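Local coordinates for protein LIP (Serratia marcescens, PDB 4A1R) that is a membrane-bound component of the type VI secretion system, a TssJ-family lipoprotein that probably helps hold the secretion machinery at the outer membrane, at residues L110-P115 and D129-H134; S8-V13 and I33-L38; T118-Y121 and F126-D129; S63-D68 and L87-I92. All blocks are in the same frame, centred on the assembly; numbering follows the deposited sequence.

Contact 1 of 4, residues L110-P115 and D129-H134; sequences LPLPEP and DELEAH
Leu112 and Pro113 meet Leu131 where the two sheets of the beta-sandwich come together near the surface of the protein. Leu112 and Pro113 lie just past the end of strand 107-111, an outermost strand of the antiparallel sheet, whereas Leu131 sits near the start of strand 130-138 in the mixed sheet. No hydrogen bond spans the gap, and the contact is made by carbon atoms alone. Leu131 turns its side chain toward the opposing segment, and one methyl, CD1, takes both partners. Leu112 slants across it, with CD2 3.7 Å from Leu131 CD1. Leu112 does not leave its backbone pointing at Leu131, but its CG lies beside the backbone N (chi1 -76°), which brings CD2 to the leucine. A backbone hydrogen bond between Leu112 and Arg90 joins this segment to the chain leading into strand 91-96. Leu12 of strand 9-16 is touched by both Leu110 and Ala133, one from each segment. The CG-CD side of the Pro113 pyrrolidine rests against the end of Leu131: Pro113 CD is 3.7 Å from Leu131 CD1, and Pro113 CG, 3.9 Å from that methyl, also approaches Leu131 CD2 at 4.2 Å.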
loop_
_atom_site.group_PDB
_atom_site.type_symbol
_atom_site.label_atom_id
_atom_site.label_comp_id
_atom_site.label_asym_id
_atom_site.label_seq_id
_atom_site.Cartn_x
_atom_site.Cartn_y
_atom_site.Cartn_z
ATOM N N LEU A 110 3.522 -5.269 1.728
ATOM C CA LEU A 110 4.295 -5.808 0.621
ATOM C C LEU A 110 5.792 -5.690 0.926
ATOM O O LEU A 110 6.302 -4.571 1.089
ATOM C CB LEU A 110 3.972 -5.048 -0.658
ATOM C CG LEU A 110 2.506 -4.964 -1.075
ATOM C CD1 LEU A 110 2.396 -3.886 -2.145
ATOM C CD2 LEU A 110 1.931 -6.299 -1.564
ATOM N N PRO A 111 6.507 -6.837 1.004
ATOM C CA PRO A 111 7.942 -6.798 1.244
ATOM C C PRO A 111 8.675 -6.222 0.048
ATOM O O PRO A 111 8.414 -6.611 -1.098
ATOM C CB PRO A 111 8.323 -8.288 1.421
ATOM C CG PRO A 111 7.031 -9.005 1.645
ATOM C CD PRO A 111 6.025 -8.222 0.853
ATOM N N LEU A 112 9.565 -5.278 0.333
ATOM C CA LEU A 112 10.498 -4.771 -0.652
ATOM C C LEU A 112 11.670 -5.735 -0.794
ATOM O O LEU A 112 11.989 -6.472 0.138
ATOM C CB LEU A 112 11.010 -3.412 -0.211
ATOM C CG LEU A 112 9.965 -2.326 -0.438
ATOM C CD1 LEU A 112 10.142 -1.147 0.522
ATOM C CD2 LEU A 112 10.006 -1.822 -1.859
ATOM N N PRO A 113 12.320 -5.740 -1.960
ATOM C CA PRO A 113 13.425 -6.687 -2.103
ATOM C C PRO A 113 14.562 -6.348 -1.155
ATOM O O PRO A 113 14.749 -5.174 -0.802
ATOM C CB PRO A 113 13.875 -6.494 -3.556
ATOM C CG PRO A 113 13.329 -5.157 -3.965
ATOM C CD PRO A 113 12.036 -5.018 -3.211
ATOM N N GLU A 114 15.288 -7.378 -0.727
ATOM C CA GLU A 114 16.520 -7.204 0.043
ATOM C C GLU A 114 17.753 -7.269 -0.876
ATOM O O GLU A 114 17.635 -7.696 -2.033
ATOM C CB GLU A 114 16.593 -8.249 1.166
ATOM C CG GLU A 114 16.158 -7.704 2.523
ATOM C CD GLU A 114 15.606 -8.762 3.464
ATOM O OE1 GLU A 114 15.169 -9.838 2.991
ATOM O OE2 GLU A 114 15.602 -8.499 4.687
ATOM N N PRO A 115 18.928 -6.826 -0.373
ATOM C CA PRO A 115 20.246 -6.901 -1.018
ATOM C C PRO A 115 20.415 -8.018 -2.066
ATOM O O PRO A 115 20.756 -7.730 -3.220
ATOM C CB PRO A 115 21.190 -7.145 0.174
ATOM C CG PRO A 115 20.362 -6.902 1.415
ATOM C CD PRO A 115 19.075 -6.274 0.979
ATOM N N ASP A 129 14.992 1.516 -12.312
ATOM C CA ASP A 129 15.052 1.410 -10.862
ATOM C C ASP A 129 13.744 1.885 -10.214
ATOM O O ASP A 129 13.743 2.501 -9.149
ATOM C CB ASP A 129 16.272 2.139 -10.287
ATOM C CG ASP A 129 16.142 3.637 -10.379
ATOM O OD1 ASP A 129 15.697 4.129 -11.444
ATOM O OD2 ASP A 129 16.477 4.313 -9.383
ATOM N N GLU A 130 12.637 1.594 -10.879
ATOM C CA GLU A 130 11.330 1.706 -10.261
ATOM C C GLU A 130 10.576 0.371 -10.169
ATOM O O GLU A 130 10.149 -0.195 -11.180
ATOM C CB GLU A 130 10.479 2.740 -10.977
ATOM C CG GLU A 130 9.177 3.039 -10.248
ATOM C CD GLU A 130 8.313 4.034 -11.003
ATOM O OE1 GLU A 130 8.178 3.898 -12.234
ATOM O OE2 GLU A 130 7.761 4.949 -10.376
ATOM N N LEU A 131 10.367 -0.079 -8.933
ATOM C CA LEU A 131 9.546 -1.252 -8.634
ATOM C C LEU A 131 8.078 -0.908 -8.783
ATOM O O LEU A 131 7.601 0.081 -8.206
ATOM C CB LEU A 131 9.782 -1.693 -7.197
ATOM C CG LEU A 131 11.201 -2.102 -6.821
ATOM C CD1 LEU A 131 11.413 -2.015 -5.320
ATOM C CD2 LEU A 131 11.540 -3.490 -7.336
ATOM N N GLU A 132 7.359 -1.758 -9.499
ATOM C CA GLU A 132 5.937 -1.591 -9.721
ATOM C C GLU A 132 5.114 -2.811 -9.279
ATOM O O GLU A 132 5.383 -3.956 -9.678
ATOM C CB GLU A 132 5.652 -1.369 -11.209
ATOM C CG GLU A 132 6.268 -0.143 -11.840
ATOM C CD GLU A 132 5.582 0.234 -13.139
ATOM O OE1 GLU A 132 4.329 0.309 -13.152
ATOM O OE2 GLU A 132 6.292 0.466 -14.143
ATOM N N ALA A 133 4.076 -2.549 -8.490
ATOM C CA ALA A 133 3.093 -3.575 -8.139
ATOM C C ALA A 133 1.667 -3.106 -8.494
ATOM O O ALA A 133 1.415 -1.905 -8.681
ATOM C CB ALA A 133 3.232 -3.971 -6.668
ATOM N N HIS A 134 0.764 -4.067 -8.660
ATOM C CA HIS A 134 -0.614 -3.796 -9.015
ATOM C C HIS A 134 -1.506 -4.335 -7.921
ATOM O O HIS A 134 -1.369 -5.502 -7.515
ATOM C CB HIS A 134 -0.950 -4.462 -10.361
ATOM C CG HIS A 134 -0.238 -3.847 -11.561
ATOM N ND1 HIS A 134 -0.892 -3.448 -12.664
ATOM C CD2 HIS A 134 1.110 -3.571 -11.787
ATOM C CE1 HIS A 134 -0.016 -2.944 -13.553
ATOM N NE2 HIS A 134 1.208 -3.017 -13.011
#

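Contact 2 of 4, residues S8-V13 and I33-L38; sequences SRYSLV and IRVLLL
Tyr10, Leu12, Val35 and Leu37 interdigitate in the buried core of the beta-sandwich, where strand 9-16 of the mixed sheet faces strand 31-38 of the antiparallel one. The two short segments run nearly antiparallel, at 156°, with axes 10.3 Å apart, so side chains rather than backbone bonds bridge the space. Val35 is the main bump from its strand and fits between the Tyr10 ring and the end of Leu12. Its two methyls share this work: Val35 CG1 lies 4.1 Å from Tyr10 CE2, while Val35 CG2 is met tip to tip by Leu12 CD1 at 4.0 Å. In turn, the Tyr10 ring enters the hollow between Val35 and Leu37. On the far side of the hydroxyl from CE2, Tyr10 CE1 comes within 4.0 Å of Leu37 CD1, and the side chain of Leu37 slants across the tyrosine. With CG placed between the backbone N and carbonyl carbon (chi1 65°), Tyr10 sends its ring across the interior. Ile92 packs against both Val35 and Leu37, and Val94 against Leu12. The hydroxyl ends at a polar bridge: one water donates to Tyr10 OH at 3.2 Å and to Val35 O at 2.8 Å.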
loop_
_atom_site.group_PDB
_atom_site.type_symbol
_atom_site.label_atom_id
_atom_site.label_comp_id
_atom_site.label_asym_id
_atom_site.label_seq_id
_atom_site.Cartn_x
_atom_site.Cartn_y
_atom_site.Cartn_z
ATOM N N SER A 8 15.533 2.880 -6.310
ATOM C CA SER A 8 15.345 4.100 -5.509
ATOM C C SER A 8 13.894 4.531 -5.314
ATOM O O SER A 8 13.578 5.319 -4.399
ATOM C CB SER A 8 16.109 5.271 -6.126
ATOM O OG SER A 8 15.557 5.631 -7.376
ATOM N N ARG A 9 13.035 4.078 -6.205
ATOM C CA ARG A 9 11.621 4.446 -6.094
ATOM C C ARG A 9 10.657 3.302 -6.321
ATOM O O ARG A 9 11.049 2.203 -6.764
ATOM C CB ARG A 9 11.267 5.703 -6.903
ATOM C CG ARG A 9 11.742 5.811 -8.340
ATOM C CD ARG A 9 11.491 7.231 -8.888
ATOM N NE ARG A 9 10.079 7.660 -8.790
ATOM C CZ ARG A 9 9.585 8.546 -7.909
ATOM N NH1 ARG A 9 10.361 9.150 -7.029
ATOM N NH2 ARG A 9 8.296 8.828 -7.923
ATOM N N TYR A 10 9.392 3.529 -5.952
ATOM C CA TYR A 10 8.356 2.484 -6.084
ATOM C C TYR A 10 7.097 3.107 -6.636
ATOM O O TYR A 10 6.903 4.339 -6.554
ATOM C CB TYR A 10 8.057 1.832 -4.717
ATOM C CG TYR A 10 7.445 2.811 -3.729
ATOM C CD1 TYR A 10 8.268 3.583 -2.922
ATOM C CD2 TYR A 10 6.049 2.989 -3.628
ATOM C CE1 TYR A 10 7.751 4.528 -2.052
ATOM C CE2 TYR A 10 5.516 3.938 -2.750
ATOM C CZ TYR A 10 6.387 4.697 -1.953
ATOM O OH TYR A 10 5.954 5.627 -1.036
ATOM N N SER A 11 6.222 2.276 -7.182
ATOM C CA SER A 11 4.856 2.727 -7.436
ATOM C C SER A 11 3.855 1.585 -7.433
ATOM O O SER A 11 4.202 0.405 -7.693
ATOM C CB SER A 11 4.756 3.529 -8.722
ATOM O OG SER A 11 4.748 2.679 -9.826
ATOM N N LEU A 12 2.617 1.949 -7.103
ATOM C CA LEU A 12 1.502 1.013 -7.029
ATOM C C LEU A 12 0.441 1.506 -7.956
ATOM O O LEU A 12 0.106 2.712 -7.958
ATOM C CB LEU A 12 0.952 0.988 -5.596
ATOM C CG LEU A 12 1.892 0.547 -4.478
ATOM C CD1 LEU A 12 1.226 0.524 -3.111
ATOM C CD2 LEU A 12 2.409 -0.843 -4.795
ATOM N N VAL A 13 -0.122 0.594 -8.742
ATOM C CA VAL A 13 -1.184 0.967 -9.636
ATOM C C VAL A 13 -2.480 0.322 -9.138
ATOM O O VAL A 13 -2.523 -0.892 -8.945
ATOM C CB VAL A 13 -0.933 0.460 -11.062
ATOM C CG1 VAL A 13 -1.975 1.059 -11.994
ATOM C CG2 VAL A 13 0.458 0.818 -11.541
ATOM N N ILE A 33 -7.271 5.393 0.339
ATOM C CA ILE A 33 -6.142 4.473 0.333
ATOM C C ILE A 33 -4.962 5.165 0.948
ATOM O O ILE A 33 -4.635 6.293 0.552
ATOM C CB ILE A 33 -5.770 4.035 -1.098
ATOM C CG1 ILE A 33 -6.987 3.475 -1.867
ATOM C CG2 ILE A 33 -4.596 3.047 -1.075
ATOM C CD1 ILE A 33 -7.482 2.122 -1.377
ATOM N N ARG A 34 -4.330 4.527 1.929
ATOM C CA ARG A 34 -3.063 5.058 2.437
ATOM C C ARG A 34 -1.896 4.152 2.080
ATOM O O ARG A 34 -2.037 2.940 2.033
ATOM C CB ARG A 34 -3.166 5.293 3.939
ATOM C CG ARG A 34 -4.308 6.250 4.316
ATOM C CD ARG A 34 -4.394 6.397 5.819
ATOM N NE ARG A 34 -3.161 6.945 6.372
ATOM C CZ ARG A 34 -2.852 6.981 7.666
ATOM N NH1 ARG A 34 -3.670 6.470 8.581
ATOM N NH2 ARG A 34 -1.698 7.518 8.050
ATOM N N VAL A 35 -0.738 4.744 1.822
ATOM C CA VAL A 35 0.427 3.964 1.434
ATOM C C VAL A 35 1.508 4.417 2.370
ATOM O O VAL A 35 1.776 5.619 2.465
ATOM C CB VAL A 35 0.826 4.170 -0.055
ATOM C CG1 VAL A 35 2.174 3.502 -0.344
ATOM C CG2 VAL A 35 -0.227 3.609 -0.991
ATOM N N LEU A 36 2.094 3.464 3.101
ATOM C CA LEU A 36 3.065 3.799 4.106
ATOM C C LEU A 36 4.415 3.143 3.787
ATOM O O LEU A 36 4.488 1.955 3.487
ATOM C CB LEU A 36 2.570 3.365 5.504
ATOM C CG LEU A 36 1.337 4.062 6.127
ATOM C CD1 LEU A 36 0.059 3.774 5.372
ATOM C CD2 LEU A 36 1.150 3.556 7.547
ATOM N N LEU A 37 5.490 3.924 3.870
ATOM C CA LEU A 37 6.807 3.348 3.757
ATOM C C LEU A 37 7.300 2.938 5.147
ATOM O O LEU A 37 7.314 3.751 6.094
ATOM C CB LEU A 37 7.753 4.362 3.095
ATOM C CG LEU A 37 9.117 3.823 2.705
ATOM C CD1 LEU A 37 8.987 2.959 1.452
ATOM C CD2 LEU A 37 10.048 5.003 2.455
ATOM N N LEU A 38 7.683 1.669 5.270
ATOM C CA LEU A 38 7.948 1.070 6.558
ATOM C C LEU A 38 9.331 0.431 6.665
ATOM O O LEU A 38 9.785 -0.262 5.739
ATOM C CB LEU A 38 6.890 -0.017 6.882
ATOM C CG LEU A 38 5.406 0.396 6.858
ATOM C CD1 LEU A 38 4.535 -0.868 6.882
ATOM C CD2 LEU A 38 5.012 1.342 7.991
HETATM O O HOH W 1 4.225 6.469 1.523
#

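Contact 3 of 4, residues T118-Y121 and F126-D129; sequences TNFY and FSPD
Tyr121 closes on Ser127, Pro128 and Asp129 in a surface contact within the long connection from strand 107-111 to strand 130-138, well away from the sandwich core. Neither segment belongs to a regular helix or strand; residues 119-121 merely follow helical backbone angles, with one weak bond from Tyr121 N to Thr118 O. The principal link is a side-chain to backbone hydrogen bond, in which Tyr121 OH donates to Pro128 O at 2.5 Å, a length at the short limit and to be read with caution. The donor approaches at a C=O...O angle of 140° and is tilted 18° from the carbonyl plane. The phenol extends across to the second segment, so that its rim lies along the backbone there. Ser127 O comes to the ring edge in its plane, 3.8 Å from Tyr121 CE1, and Ser127 CB lies 3.9 Å from the same carbon. Beyond the bonded carbonyl, Tyr121 OH lies 3.4 Å from Asp129 CA and 3.9 Å from Asp129 CB. Phe120 adds a smaller apolar touch by bringing CE1 to within 4.3 Å of Ser127 CB, which sits at the edge of the phenylalanine ring. That same Phe120 CE1 also lies over one face of Tyr121, toward its rim, while Pro7 packs against the tyrosine from outside the two segments. The polar ends of the second segment look elsewhere: Ser127 OG bonds to Trp124 O, and Asp129 OD2 to Ser8 OG. The phenol thus gives Pro128 O a partner, and this single bond, together with the edge contacts, would restrain the ring and join the two ends of the short intervening loop.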
loop_
_atom_site.group_PDB
_atom_site.type_symbol
_atom_site.label_atom_id
_atom_site.label_comp_id
_atom_site.label_asym_id
_atom_site.label_seq_id
_atom_site.Cartn_x
_atom_site.Cartn_y
_atom_site.Cartn_z
ATOM N N THR A 118 18.332 -7.557 -5.421
ATOM C CA THR A 118 18.651 -6.401 -6.273
ATOM C C THR A 118 20.146 -6.324 -6.579
ATOM O O THR A 118 20.681 -5.282 -7.000
ATOM C CB THR A 118 18.139 -5.073 -5.682
ATOM O OG1 THR A 118 18.680 -4.881 -4.370
ATOM C CG2 THR A 118 16.629 -5.079 -5.614
ATOM N N ASN A 119 20.806 -7.456 -6.387
ATOM C CA ASN A 119 22.222 -7.606 -6.690
ATOM C C ASN A 119 22.591 -7.250 -8.135
ATOM O O ASN A 119 23.680 -6.721 -8.378
ATOM C CB ASN A 119 22.675 -9.032 -6.373
ATOM C CG ASN A 119 24.129 -9.097 -5.974
ATOM O OD1 ASN A 119 24.543 -8.459 -5.001
ATOM N ND2 ASN A 119 24.919 -9.872 -6.722
ATOM N N PHE A 120 21.677 -7.520 -9.073
ATOM C CA PHE A 120 21.927 -7.332 -10.503
ATOM C C PHE A 120 22.318 -5.913 -10.929
ATOM O O PHE A 120 22.894 -5.732 -12.000
ATOM C CB PHE A 120 20.762 -7.858 -11.357
ATOM C CG PHE A 120 19.451 -7.167 -11.113
ATOM C CD1 PHE A 120 19.164 -5.950 -11.716
ATOM C CD2 PHE A 120 18.485 -7.753 -10.303
ATOM C CE1 PHE A 120 17.947 -5.312 -11.498
ATOM C CE2 PHE A 120 17.271 -7.123 -10.079
ATOM C CZ PHE A 120 17.001 -5.896 -10.671
ATOM N N TYR A 121 22.024 -4.920 -10.092
ATOM C CA TYR A 121 22.345 -3.531 -10.398
ATOM C C TYR A 121 23.827 -3.145 -10.444
ATOM O O TYR A 121 24.168 -2.216 -11.148
ATOM C CB TYR A 121 21.636 -2.601 -9.413
ATOM C CG TYR A 121 20.176 -2.385 -9.711
ATOM C CD1 TYR A 121 19.771 -1.515 -10.734
ATOM C CD2 TYR A 121 19.197 -3.020 -8.953
ATOM C CE1 TYR A 121 18.431 -1.310 -11.013
ATOM C CE2 TYR A 121 17.851 -2.816 -9.206
ATOM C CZ TYR A 121 17.469 -1.969 -10.234
ATOM O OH TYR A 121 16.128 -1.782 -10.475
ATOM N N PHE A 126 22.249 0.132 -15.628
ATOM C CA PHE A 126 21.272 1.016 -16.243
ATOM C C PHE A 126 19.843 0.461 -16.342
ATOM O O PHE A 126 19.016 0.978 -17.084
ATOM C CB PHE A 126 21.809 1.484 -17.588
ATOM C CG PHE A 126 22.975 2.429 -17.444
ATOM C CD1 PHE A 126 24.246 1.950 -17.207
ATOM C CD2 PHE A 126 22.765 3.807 -17.468
ATOM C CE1 PHE A 126 25.311 2.836 -17.054
ATOM C CE2 PHE A 126 23.822 4.690 -17.332
ATOM C CZ PHE A 126 25.087 4.196 -17.103
ATOM N N SER A 127 19.580 -0.591 -15.585
ATOM C CA SER A 127 18.272 -1.244 -15.557
ATOM C C SER A 127 17.274 -0.284 -14.909
ATOM O O SER A 127 17.691 0.597 -14.171
ATOM C CB SER A 127 18.362 -2.531 -14.757
ATOM O OG SER A 127 19.358 -3.377 -15.310
ATOM N N PRO A 128 15.964 -0.412 -15.211
ATOM C CA PRO A 128 15.038 0.554 -14.566
ATOM C C PRO A 128 15.070 0.408 -13.045
ATOM O O PRO A 128 15.208 -0.705 -12.543
ATOM C CB PRO A 128 13.665 0.162 -15.109
ATOM C CG PRO A 128 13.933 -0.642 -16.346
ATOM C CD PRO A 128 15.289 -1.277 -16.197
ATOM N N ASP A 129 14.992 1.516 -12.312
ATOM C CA ASP A 129 15.052 1.410 -10.862
ATOM C C ASP A 129 13.744 1.885 -10.214
ATOM O O ASP A 129 13.743 2.501 -9.149
ATOM C CB ASP A 129 16.272 2.139 -10.287
ATOM C CG ASP A 129 16.142 3.637 -10.379
ATOM O OD1 ASP A 129 15.697 4.129 -11.444
ATOM O OD2 ASP A 129 16.477 4.313 -9.383
#

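Contact 4 of 4, residues S63-D68 and L87-I92; sequences SLLDSD and LDARYI
Leu65 reaches Asp88 and Ala89 across the end of the antiparallel sheet, beside two classic beta bulges. Strand 31-38 runs between the partners: Leu65 and Asp66 form one bulge opposite Leu37, and Arg90 and Tyr91 form the other opposite Leu38. At the first, both Leu65 and Asp66 share backbone hydrogen bonds with Leu37. The side chain of Leu65, its CG opposite the carbonyl carbon (chi1 -62°), heads toward the other segment, where CD1 makes the whole contact. This methyl rests 3.8 Å from Ala89 CA and 3.9 Å from Ala89 CB. Asp88 lies obliquely across the leucine, its OD1 also 3.8 Å from Leu65 CD1, which is a van der Waals touch of a carboxylate oxygen on a methyl. The polar partner of Asp88 is Arg39, whose NH1 forms a salt bridge with OD2. Arg90 folds back along its own segment: its NH1 donates to Leu87 O at 2.7 Å, on a lone pair in the carbonyl plane, and more loosely to Ala89 O at 3.1 Å, from above that carbonyl's plane. Both acceptors lie near the guanidinium plane. The contact is therefore mostly apolar, with one carboxylate oxygen resting on the methyl. Arg39 probably favours the ionised form of Asp88, and the sharing of Arg90 NH1 between two carbonyls would probably restrain the local backbone that presents Asp88 and Ala89 to Leu65.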
loop_
_atom_site.group_PDB
_atom_site.type_symbol
_atom_site.label_atom_id
_atom_site.label_comp_id
_atom_site.label_asym_id
_atom_site.label_seq_id
_atom_site.Cartn_x
_atom_site.Cartn_y
_atom_site.Cartn_z
ATOM N N SER A 63 9.190 2.760 13.022
ATOM C CA SER A 63 8.904 1.882 11.899
ATOM C C SER A 63 8.305 2.625 10.700
ATOM O O SER A 63 8.402 2.146 9.584
ATOM C CB SER A 63 8.080 0.644 12.287
ATOM O OG SER A 63 6.688 0.932 12.359
ATOM N N LEU A 64 7.763 3.816 10.929
ATOM C CA LEU A 64 7.161 4.572 9.845
ATOM C C LEU A 64 8.129 5.592 9.229
ATOM O O LEU A 64 8.508 6.583 9.849
ATOM C CB LEU A 64 5.845 5.220 10.288
ATOM C CG LEU A 64 5.122 6.127 9.273
ATOM C CD1 LEU A 64 4.577 5.367 8.076
ATOM C CD2 LEU A 64 4.046 6.983 9.938
ATOM N N LEU A 65 8.502 5.322 7.991
ATOM C CA LEU A 65 9.372 6.206 7.246
ATOM C C LEU A 65 8.612 7.305 6.541
ATOM O O LEU A 65 8.998 8.466 6.606
ATOM C CB LEU A 65 10.187 5.407 6.228
ATOM C CG LEU A 65 11.131 4.358 6.823
ATOM C CD1 LEU A 65 12.039 3.794 5.742
ATOM C CD2 LEU A 65 11.937 4.940 7.980
ATOM N N ASP A 66 7.534 6.950 5.853
ATOM C CA ASP A 66 6.858 7.927 4.992
ATOM C C ASP A 66 5.403 7.488 4.824
ATOM O O ASP A 66 5.139 6.310 4.944
ATOM C CB ASP A 66 7.540 7.919 3.613
ATOM C CG ASP A 66 7.420 9.235 2.894
ATOM O OD1 ASP A 66 6.824 10.179 3.462
ATOM O OD2 ASP A 66 7.927 9.326 1.755
ATOM N N SER A 67 4.481 8.426 4.557
ATOM C CA SER A 67 3.095 8.040 4.175
ATOM C C SER A 67 2.409 8.984 3.186
ATOM O O SER A 67 2.687 10.185 3.138
ATOM C CB SER A 67 2.218 7.822 5.402
ATOM O OG SER A 67 2.118 9.023 6.099
ATOM N N ASP A 68 1.515 8.425 2.382
ATOM C CA ASP A 68 0.792 9.203 1.379
ATOM C C ASP A 68 -0.603 8.613 1.265
ATOM O O ASP A 68 -0.896 7.575 1.897
ATOM C CB ASP A 68 1.541 9.264 0.042
ATOM C CG ASP A 68 1.166 10.504 -0.827
ATOM O OD1 ASP A 68 0.420 11.432 -0.386
ATOM O OD2 ASP A 68 1.631 10.555 -1.979
ATOM N N LEU A 87 16.807 3.809 2.114
ATOM C CA LEU A 87 17.773 2.732 2.241
ATOM C C LEU A 87 17.219 1.633 3.132
ATOM O O LEU A 87 17.270 0.452 2.780
ATOM C CB LEU A 87 19.108 3.248 2.787
ATOM C CG LEU A 87 20.367 2.463 2.380
ATOM C CD1 LEU A 87 20.398 1.029 2.903
ATOM C CD2 LEU A 87 20.581 2.476 0.868
ATOM N N ASP A 88 16.675 2.037 4.275
ATOM C CA ASP A 88 16.180 1.090 5.273
ATOM C C ASP A 88 14.694 0.769 5.153
ATOM O O ASP A 88 14.098 0.218 6.073
ATOM C CB ASP A 88 16.515 1.545 6.693
ATOM C CG ASP A 88 16.418 3.036 6.874
ATOM O OD1 ASP A 88 15.796 3.721 6.028
ATOM O OD2 ASP A 88 16.986 3.519 7.875
ATOM N N ALA A 89 14.108 1.075 4.003
ATOM C CA ALA A 89 12.734 0.688 3.759
ATOM C C ALA A 89 12.679 -0.810 3.477
ATOM O O ALA A 89 13.396 -1.292 2.621
ATOM C CB ALA A 89 12.182 1.473 2.603
ATOM N N ARG A 90 11.828 -1.541 4.194
ATOM C CA ARG A 90 11.678 -2.994 3.971
ATOM C C ARG A 90 10.266 -3.432 3.541
ATOM O O ARG A 90 10.062 -4.539 3.010
ATOM C CB ARG A 90 12.132 -3.770 5.214
ATOM C CG ARG A 90 13.608 -3.597 5.557
ATOM C CD ARG A 90 14.505 -4.063 4.416
ATOM N NE ARG A 90 15.932 -3.918 4.728
ATOM C CZ ARG A 90 16.664 -2.823 4.506
ATOM N NH1 ARG A 90 16.129 -1.741 3.957
ATOM N NH2 ARG A 90 17.947 -2.805 4.838
ATOM N N TYR A 91 9.282 -2.581 3.781
ATOM C CA TYR A 91 7.889 -2.928 3.424
ATOM C C TYR A 91 7.122 -1.692 2.952
ATOM O O TYR A 91 7.401 -0.601 3.412
ATOM C CB TYR A 91 7.163 -3.510 4.643
ATOM C CG TYR A 91 7.684 -4.866 5.129
ATOM C CD1 TYR A 91 7.231 -6.053 4.553
ATOM C CD2 TYR A 91 8.606 -4.951 6.177
ATOM C CE1 TYR A 91 7.705 -7.285 4.986
ATOM C CE2 TYR A 91 9.078 -6.176 6.624
ATOM C CZ TYR A 91 8.627 -7.334 6.021
ATOM O OH TYR A 91 9.079 -8.562 6.452
ATOM N N ILE A 92 6.188 -1.892 2.021
ATOM C CA ILE A 92 5.119 -0.905 1.713
ATOM C C ILE A 92 3.801 -1.410 2.345
ATOM O O ILE A 92 3.305 -2.490 1.990
ATOM C CB ILE A 92 4.927 -0.710 0.179
ATOM C CG1 ILE A 92 6.221 -0.277 -0.503
ATOM C CG2 ILE A 92 3.786 0.257 -0.155
ATOM C CD1 ILE A 92 6.902 0.935 0.094
#

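From the N terminus, contact 2 comes first, bringing strand 31-38 back over strand 9-16 and joining the two sheets in the core. Contact 4 follows, closing the excursion through strand 79-84 and spanning strand 31-38 within the antiparallel sheet; Leu37 belongs to contact 2 and bonds to Leu65 and Asp66. Contact 1 then links the sheets a second time, nearer the surface. Contact 3 falls within its interval and ends on the same Asp129, so it pinches off a smaller loop. No intervals cross. Ser8 of contact 2, bonded to Asp129, ties the N-terminal strand to this connection, whereas contacts 3 and 4 do not touch, their nearest atoms being about 9 Å apart.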